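Local coordinates for resiniferatoxin-binding, phosphotriesterase-related protein (Rhodobacter sphaeroides 2.4.1, PDB 3K2G) that binds two zinc ions in a TIM-barrel fold and probably acts as a metal-dependent hydrolase of the phosphotriesterase family, perhaps on phosphoric diesters, at residues P24-G29 against N347-F352; V180-T185 against G212-A217. All coordinates share one frame; numbering follows the deposited sequence.

Contact 1 of 2, residues P24-G29 against N347-F352; sequences PSSALG and NPRRVF
Arg349 lays its side chain across the turn 25-28, its CG and CD passing the backbone O of Ser25 and its guanidinium lying over Ser26. The chain is extended from CG to NE, with CG anti to the backbone N (chi1 -170°), and this length lets an arginine of helix 337-352 span to the turn. There NE donates a nearly straight hydrogen bond to Ser25 OG (3.0 Å, 163° at the hydrogen), which sits at the edge of the guanidinium, in its plane. Ser26 CA covers the centre of one guanidinium face, 3.6 Å above it, and Ser26 CB lies 3.5 Å from Arg349 NH2; a small serine allows so close an approach. Ser25 OG is also bonded to Asp353, the residue just past the helix.

The apolar half belongs to Leu28. The compact ring of Pro348 lets Leu28 CD2 come against the helix backbone, 3.9 Å from Pro348 C. The same methyl is 3.9 Å from Phe352 CD2, and the Leu28 and Phe352 side chains cross at about a right angle. Ile16 of strand 15-18 touches both, so the branched leucine and the broad ring pack together against that strand. The chemistry implies a divided seam: apolar packing in the interior, and toward solvent an arginine whose charge may be partly offset by Asp353, bonded to the same Ser25 hydroxyl.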
ATOM      1  N   PRO B  24     -45.441   5.133  -4.954  1.00 23.50           N
ATOM      2  CA  PRO B  24     -44.637   6.321  -4.644  1.00 23.39           C
ATOM      3  C   PRO B  24     -43.218   5.853  -4.307  1.00 24.41           C
ATOM      4  O   PRO B  24     -43.048   4.792  -3.699  1.00 23.62           O
ATOM      5  CB  PRO B  24     -45.366   6.936  -3.449  1.00 24.21           C
ATOM      6  CG  PRO B  24     -46.131   5.771  -2.851  1.00 23.70           C
ATOM      7  CD  PRO B  24     -46.608   5.028  -4.060  1.00 23.44           C
ATOM      8  N   SER B  25     -42.204   6.623  -4.703  1.00 23.17           N
ATOM      9  CA  SER B  25     -40.818   6.222  -4.452  1.00 23.32           C
ATOM     10  C   SER B  25     -40.552   5.984  -2.974  1.00 23.43           C
ATOM     11  O   SER B  25     -39.660   5.213  -2.615  1.00 21.24           O
ATOM     12  CB  SER B  25     -39.835   7.267  -4.995  1.00 23.49           C
ATOM     13  OG  SER B  25     -39.929   8.486  -4.287  1.00 22.69           O
ATOM     14  N   SER B  26     -41.338   6.638  -2.125  1.00 22.15           N
ATOM     15  CA  SER B  26     -41.198   6.507  -0.681  1.00 22.76           C
ATOM     16  C   SER B  26     -41.624   5.122  -0.205  1.00 22.79           C
ATOM     17  O   SER B  26     -41.296   4.715   0.911  1.00 22.50           O
ATOM     18  CB  SER B  26     -42.052   7.565   0.026  1.00 24.45           C
ATOM     19  OG  SER B  26     -43.423   7.419  -0.312  1.00 22.65           O
ATOM     20  N   ALA B  27     -42.360   4.405  -1.051  1.00 22.66           N
ATOM     21  CA  ALA B  27     -42.837   3.070  -0.705  1.00 23.21           C
ATOM     22  C   ALA B  27     -41.862   1.956  -1.097  1.00 22.26           C
ATOM     23  O   ALA B  27     -42.091   0.786  -0.784  1.00 21.10           O
ATOM     24  CB  ALA B  27     -44.190   2.818  -1.354  1.00 22.63           C
ATOM     25  N   LEU B  28     -40.780   2.316  -1.778  1.00 19.80           N
ATOM     26  CA  LEU B  28     -39.796   1.319  -2.197  1.00 19.22           C
ATOM     27  C   LEU B  28     -39.202   0.633  -0.970  1.00 18.87           C
ATOM     28  O   LEU B  28     -39.163  -0.588  -0.898  1.00 18.55           O
ATOM     29  CB  LEU B  28     -38.686   1.974  -3.024  1.00 17.47           C
ATOM     30  CG  LEU B  28     -37.761   0.996  -3.754  1.00 19.12           C
ATOM     31  CD1 LEU B  28     -38.557   0.221  -4.807  1.00 16.71           C
ATOM     32  CD2 LEU B  28     -36.622   1.764  -4.412  1.00 17.65           C
ATOM     33  N   GLY B  29     -38.739   1.432  -0.012  1.00 18.63           N
ATOM     34  CA  GLY B  29     -38.175   0.893   1.215  1.00 18.79           C
ATOM     35  C   GLY B  29     -36.903   0.073   1.090  1.00 19.54           C
ATOM     36  O   GLY B  29     -36.117   0.256   0.160  1.00 18.93           O
ATOM     37  N   ASN B 347     -30.427   5.184  -0.950  1.00 15.06           N
ATOM     38  CA  ASN B 347     -29.772   5.088  -2.246  1.00 15.13           C
ATOM     39  C   ASN B 347     -30.650   4.423  -3.300  1.00 15.38           C
ATOM     40  O   ASN B 347     -30.730   4.909  -4.424  1.00 13.37           O
ATOM     41  CB  ASN B 347     -28.420   4.387  -2.123  1.00 14.54           C
ATOM     42  CG  ASN B 347     -27.375   5.275  -1.465  1.00 17.63           C
ATOM     43  OD1 ASN B 347     -27.632   6.449  -1.191  1.00 13.50           O
ATOM     44  ND2 ASN B 347     -26.196   4.724  -1.218  1.00 11.14           N
ATOM     45  N   PRO B 348     -31.306   3.299  -2.962  1.00 14.78           N
ATOM     46  CA  PRO B 348     -32.164   2.674  -3.976  1.00 15.72           C
ATOM     47  C   PRO B 348     -33.216   3.676  -4.467  1.00 16.26           C
ATOM     48  O   PRO B 348     -33.503   3.762  -5.663  1.00 13.72           O
ATOM     49  CB  PRO B 348     -32.781   1.509  -3.217  1.00 16.31           C
ATOM     50  CG  PRO B 348     -31.622   1.053  -2.364  1.00 16.34           C
ATOM     51  CD  PRO B 348     -31.093   2.386  -1.823  1.00 16.53           C
ATOM     52  N   ARG B 349     -33.790   4.430  -3.535  1.00 16.60           N
ATOM     53  CA  ARG B 349     -34.789   5.439  -3.887  1.00 17.12           C
ATOM     54  C   ARG B 349     -34.134   6.483  -4.796  1.00 17.63           C
ATOM     55  O   ARG B 349     -34.730   6.925  -5.783  1.00 18.10           O
ATOM     56  CB  ARG B 349     -35.340   6.112  -2.626  1.00 17.22           C
ATOM     57  CG  ARG B 349     -36.560   7.000  -2.869  1.00 18.68           C
ATOM     58  CD  ARG B 349     -37.046   7.637  -1.582  1.00 20.75           C
ATOM     59  NE  ARG B 349     -38.211   8.495  -1.793  1.00 22.29           N
ATOM     60  CZ  ARG B 349     -38.780   9.230  -0.841  1.00 25.51           C
ATOM     61  NH1 ARG B 349     -38.294   9.218   0.393  1.00 23.13           N
ATOM     62  NH2 ARG B 349     -39.835   9.983  -1.122  1.00 25.20           N
ATOM     63  N   ARG B 350     -32.903   6.870  -4.463  1.00 17.55           N
ATOM     64  CA  ARG B 350     -32.173   7.851  -5.266  1.00 17.16           C
ATOM     65  C   ARG B 350     -32.031   7.379  -6.710  1.00 16.62           C
ATOM     66  O   ARG B 350     -32.018   8.184  -7.635  1.00 14.03           O
ATOM     67  CB  ARG B 350     -30.774   8.102  -4.685  1.00 17.55           C
ATOM     68  CG  ARG B 350     -30.760   8.912  -3.399  1.00 20.24           C
ATOM     69  CD  ARG B 350     -29.333   9.184  -2.945  1.00 21.14           C
ATOM     70  NE  ARG B 350     -29.274  10.253  -1.950  1.00 21.37           N
ATOM     71  CZ  ARG B 350     -28.949  10.079  -0.673  1.00 24.91           C
ATOM     72  NH1 ARG B 350     -28.649   8.869  -0.218  1.00 20.46           N
ATOM     73  NH2 ARG B 350     -28.918  11.124   0.151  1.00 25.41           N
ATOM     74  N   VAL B 351     -31.903   6.072  -6.904  1.00 15.96           N
ATOM     75  CA  VAL B 351     -31.770   5.545  -8.252  1.00 14.60           C
ATOM     76  C   VAL B 351     -32.989   5.902  -9.101  1.00 15.77           C
ATOM     77  O   VAL B 351     -32.861   6.279 -10.268  1.00 12.98           O
ATOM     78  CB  VAL B 351     -31.619   4.003  -8.245  1.00 16.97           C
ATOM     79  CG1 VAL B 351     -31.630   3.468  -9.679  1.00 14.55           C
ATOM     80  CG2 VAL B 351     -30.324   3.615  -7.532  1.00 16.30           C
ATOM     81  N   PHE B 352     -34.165   5.795  -8.491  1.00 14.24           N
ATOM     82  CA  PHE B 352     -35.428   6.044  -9.171  1.00 16.98           C
ATOM     83  C   PHE B 352     -36.006   7.443  -8.996  1.00 16.71           C
ATOM     84  O   PHE B 352     -36.930   7.820  -9.712  1.00 15.98           O
ATOM     85  CB  PHE B 352     -36.470   5.047  -8.672  1.00 17.34           C
ATOM     86  CG  PHE B 352     -36.134   3.618  -8.969  1.00 17.26           C
ATOM     87  CD1 PHE B 352     -36.448   3.065 -10.208  1.00 17.20           C
ATOM     88  CD2 PHE B 352     -35.535   2.813  -8.004  1.00 17.42           C
ATOM     89  CE1 PHE B 352     -36.171   1.730 -10.486  1.00 18.04           C
ATOM     90  CE2 PHE B 352     -35.250   1.472  -8.270  1.00 18.97           C
ATOM     91  CZ  PHE B 352     -35.572   0.927  -9.515  1.00 17.30           C
TER

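Contact 2 of 2, residues V180-T185 against G212-A217; sequences VSSDFT and GWFRLA
Ser181 meets Leu216 through its carbonyl, with Ser181 O 3.4 Å from Leu216 CD1. The CB of Ser181 points away from 212-217, and its OG accepts from the backbone N of Asp183, an ST turn; Glu188 of helix 186-202 also bonds this hydroxyl. Ser182 then presents CB to a face of Phe214, 3.4 Å from the ring centroid and 15° off the normal, a CH-pi contact. The carbon sits offset toward the rim, closest to Phe214 CE2 at 3.3 Å. Serine suits the spot, being slim enough for a ring to lie close against its methylene. Ser182 O is 3.8 Å from Leu216 CD1, so this methyl meets two successive carbonyls. Phe184 completes the contact, its CD1 4.3 Å from Leu216 CD1; Val180 CG1 backs the ring, 3.8 Å above the centre of one face, and Arg219 of helix 217-226 is its cation-pi partner.

Two loops that follow strands 175-178 and 206-208 thus meet near the metal site of the barrel. One leucine methyl and one serine methylene carry most of the junction, which dispersion and CH-pi contact hold without a polar bond between the two segments.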
ATOM      1  N   VAL B 180     -22.421  -5.820 -21.464  1.00 21.41           N
ATOM      2  CA  VAL B 180     -21.172  -5.283 -21.977  1.00 22.63           C
ATOM      3  C   VAL B 180     -20.101  -6.294 -21.556  1.00 23.18           C
ATOM      4  O   VAL B 180     -19.840  -6.472 -20.367  1.00 20.86           O
ATOM      5  CB  VAL B 180     -20.836  -3.903 -21.372  1.00 23.05           C
ATOM      6  CG1 VAL B 180     -19.513  -3.401 -21.934  1.00 21.84           C
ATOM      7  CG2 VAL B 180     -21.953  -2.910 -21.683  1.00 23.97           C
ATOM      8  N   SER B 181     -19.502  -6.970 -22.531  1.00 24.49           N
ATOM      9  CA  SER B 181     -18.474  -7.968 -22.247  1.00 25.26           C
ATOM     10  C   SER B 181     -17.097  -7.321 -22.251  1.00 26.39           C
ATOM     11  O   SER B 181     -16.953  -6.155 -22.619  1.00 24.99           O
ATOM     12  CB  SER B 181     -18.506  -9.065 -23.306  1.00 25.78           C
ATOM     13  OG  SER B 181     -18.012  -8.573 -24.543  1.00 23.32           O
ATOM     14  N   SER B 182     -16.081  -8.081 -21.851  1.00 26.91           N
ATOM     15  CA  SER B 182     -14.719  -7.569 -21.834  1.00 28.52           C
ATOM     16  C   SER B 182     -14.273  -7.227 -23.258  1.00 29.27           C
ATOM     17  O   SER B 182     -13.320  -6.479 -23.458  1.00 29.49           O
ATOM     18  CB  SER B 182     -13.770  -8.603 -21.217  1.00 29.39           C
ATOM     19  OG  SER B 182     -13.832  -9.837 -21.911  1.00 28.08           O
ATOM     20  N   ASP B 183     -14.976  -7.774 -24.243  1.00 31.13           N
ATOM     21  CA  ASP B 183     -14.665  -7.519 -25.648  1.00 31.94           C
ATOM     22  C   ASP B 183     -15.395  -6.274 -26.145  1.00 31.89           C
ATOM     23  O   ASP B 183     -14.969  -5.640 -27.108  1.00 29.82           O
ATOM     24  CB  ASP B 183     -15.059  -8.721 -26.513  1.00 32.53           C
ATOM     25  CG  ASP B 183     -14.216  -9.949 -26.228  1.00 35.29           C
ATOM     26  OD1 ASP B 183     -12.974  -9.833 -26.246  1.00 35.06           O
ATOM     27  OD2 ASP B 183     -14.790 -11.032 -25.990  1.00 36.48           O
ATOM     28  N   PHE B 184     -16.499  -5.936 -25.483  1.00 31.73           N
ATOM     29  CA  PHE B 184     -17.294  -4.766 -25.844  1.00 32.08           C
ATOM     30  C   PHE B 184     -17.523  -4.756 -27.352  1.00 31.88           C
ATOM     31  O   PHE B 184     -17.104  -3.831 -28.046  1.00 30.76           O
ATOM     32  CB  PHE B 184     -16.558  -3.494 -25.411  1.00 32.01           C
ATOM     33  CG  PHE B 184     -17.464  -2.332 -25.103  1.00 33.91           C
ATOM     34  CD1 PHE B 184     -17.040  -1.324 -24.245  1.00 32.25           C
ATOM     35  CD2 PHE B 184     -18.736  -2.241 -25.663  1.00 33.68           C
ATOM     36  CE1 PHE B 184     -17.865  -0.241 -23.948  1.00 34.12           C
ATOM     37  CE2 PHE B 184     -19.569  -1.160 -25.372  1.00 34.40           C
ATOM     38  CZ  PHE B 184     -19.130  -0.159 -24.510  1.00 33.62           C
ATOM     39  N   THR B 185     -18.193  -5.793 -27.849  1.00 31.27           N
ATOM     40  CA  THR B 185     -18.452  -5.924 -29.277  1.00 31.31           C
ATOM     41  C   THR B 185     -19.329  -4.816 -29.841  1.00 31.51           C
ATOM     42  O   THR B 185     -20.008  -4.100 -29.104  1.00 29.74           O
ATOM     43  CB  THR B 185     -19.119  -7.267 -29.602  1.00 30.06           C
ATOM     44  OG1 THR B 185     -20.461  -7.265 -29.108  1.00 29.94           O
ATOM     45  CG2 THR B 185     -18.353  -8.412 -28.960  1.00 30.83           C
ATOM     46  N   GLY B 212     -16.783  -7.043 -14.493  1.00 25.30           N
ATOM     47  CA  GLY B 212     -16.112  -6.620 -13.256  1.00 20.43           C
ATOM     48  C   GLY B 212     -14.595  -6.713 -13.085  1.00 21.61           C
ATOM     49  O   GLY B 212     -13.944  -5.777 -12.573  1.00 20.30           O
ATOM     50  N   TRP B 213     -14.070  -7.816 -13.720  1.00 20.12           N
ATOM     51  CA  TRP B 213     -12.633  -8.050 -13.512  1.00 21.51           C
ATOM     52  C   TRP B 213     -11.859  -7.257 -14.545  1.00 21.48           C
ATOM     53  O   TRP B 213     -10.665  -7.424 -14.657  1.00 21.65           O
ATOM     54  CB  TRP B 213     -12.299  -9.553 -13.597  1.00 20.19           C
ATOM     55  CG  TRP B 213     -12.689 -10.303 -12.380  1.00 21.11           C
ATOM     56  CD1 TRP B 213     -11.910 -10.557 -11.290  1.00 21.18           C
ATOM     57  CD2 TRP B 213     -13.961 -10.888 -12.116  1.00 22.44           C
ATOM     58  NE1 TRP B 213     -12.621 -11.270 -10.356  1.00 20.63           N
ATOM     59  CE2 TRP B 213     -13.888 -11.486 -10.837  1.00 21.66           C
ATOM     60  CE3 TRP B 213     -15.164 -10.965 -12.835  1.00 22.09           C
ATOM     61  CZ2 TRP B 213     -14.971 -12.153 -10.261  1.00 21.15           C
ATOM     62  CZ3 TRP B 213     -16.244 -11.628 -12.264  1.00 21.97           C
ATOM     63  CH2 TRP B 213     -16.139 -12.214 -10.987  1.00 21.47           C
ATOM     64  N   PHE B 214     -12.539  -6.402 -15.306  1.00 20.86           N
ATOM     65  CA  PHE B 214     -11.844  -5.553 -16.274  1.00 21.81           C
ATOM     66  C   PHE B 214     -12.092  -4.107 -15.843  1.00 22.09           C
ATOM     67  O   PHE B 214     -12.653  -3.890 -14.771  1.00 18.94           O
ATOM     68  CB  PHE B 214     -12.341  -5.802 -17.705  1.00 23.68           C
ATOM     69  CG  PHE B 214     -11.854  -7.097 -18.295  1.00 27.29           C
ATOM     70  CD1 PHE B 214     -10.706  -7.134 -19.089  1.00 28.80           C
ATOM     71  CD2 PHE B 214     -12.512  -8.291 -18.014  1.00 28.11           C
ATOM     72  CE1 PHE B 214     -10.221  -8.344 -19.591  1.00 29.24           C
ATOM     73  CE2 PHE B 214     -12.034  -9.511 -18.510  1.00 29.23           C
ATOM     74  CZ  PHE B 214     -10.887  -9.535 -19.300  1.00 29.03           C
ATOM     75  N   ARG B 215     -11.682  -3.125 -16.648  1.00 21.55           N
ATOM     76  CA  ARG B 215     -11.877  -1.716 -16.293  1.00 22.96           C
ATOM     77  C   ARG B 215     -12.472  -0.915 -17.454  1.00 22.45           C
ATOM     78  O   ARG B 215     -11.873   0.057 -17.910  1.00 21.76           O
ATOM     79  CB  ARG B 215     -10.538  -1.096 -15.888  1.00 25.47           C
ATOM     80  CG  ARG B 215      -9.805  -1.843 -14.773  1.00 29.28           C
ATOM     81  CD  ARG B 215     -10.386  -1.546 -13.398  1.00 32.44           C
ATOM     82  NE  ARG B 215      -9.662  -2.248 -12.342  1.00 34.87           N
ATOM     83  CZ  ARG B 215      -9.933  -3.484 -11.939  1.00 36.50           C
ATOM     84  NH1 ARG B 215     -10.922  -4.167 -12.494  1.00 35.74           N
ATOM     85  NH2 ARG B 215      -9.200  -4.042 -10.988  1.00 36.26           N
ATOM     86  N   LEU B 216     -13.652  -1.317 -17.918  1.00 21.38           N
ATOM     87  CA  LEU B 216     -14.315  -0.649 -19.041  1.00 21.94           C
ATOM     88  C   LEU B 216     -15.383   0.369 -18.635  1.00 19.93           C
ATOM     89  O   LEU B 216     -16.033   0.968 -19.495  1.00 21.73           O
ATOM     90  CB  LEU B 216     -14.963  -1.698 -19.959  1.00 22.96           C
ATOM     91  CG  LEU B 216     -14.051  -2.725 -20.644  1.00 23.51           C
ATOM     92  CD1 LEU B 216     -14.895  -3.740 -21.409  1.00 24.20           C
ATOM     93  CD2 LEU B 216     -13.100  -2.014 -21.587  1.00 24.51           C
ATOM     94  N   ALA B 217     -15.563   0.567 -17.333  1.00 20.31           N
ATOM     95  CA  ALA B 217     -16.583   1.485 -16.823  1.00 19.16           C
ATOM     96  C   ALA B 217     -16.541   2.915 -17.366  1.00 18.71           C
ATOM     97  O   ALA B 217     -17.585   3.477 -17.708  1.00 16.95           O
ATOM     98  CB  ALA B 217     -16.543   1.508 -15.300  1.00 20.22           C
TER

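The two contacts lie on opposite sides of the chain's centre, about 29 Å apart between their centres, and share no helix or strand. Contact 1 is mostly buried and joins distant parts of the sequence, setting the turn after strand 21-24 against the final helix 337-352. Contact 2 is a surface meeting of loops that follow consecutive strands of the parallel sheet, and its Ser181 side chain lies about 10 Å from a bound zinc ion. Their chemistry differs accordingly: contact 1 combines an arginine-serine hydrogen bond with apolar packing, whereas contact 2 relies on a CH-pi contact and a leucine methyl set against backbone carbonyls.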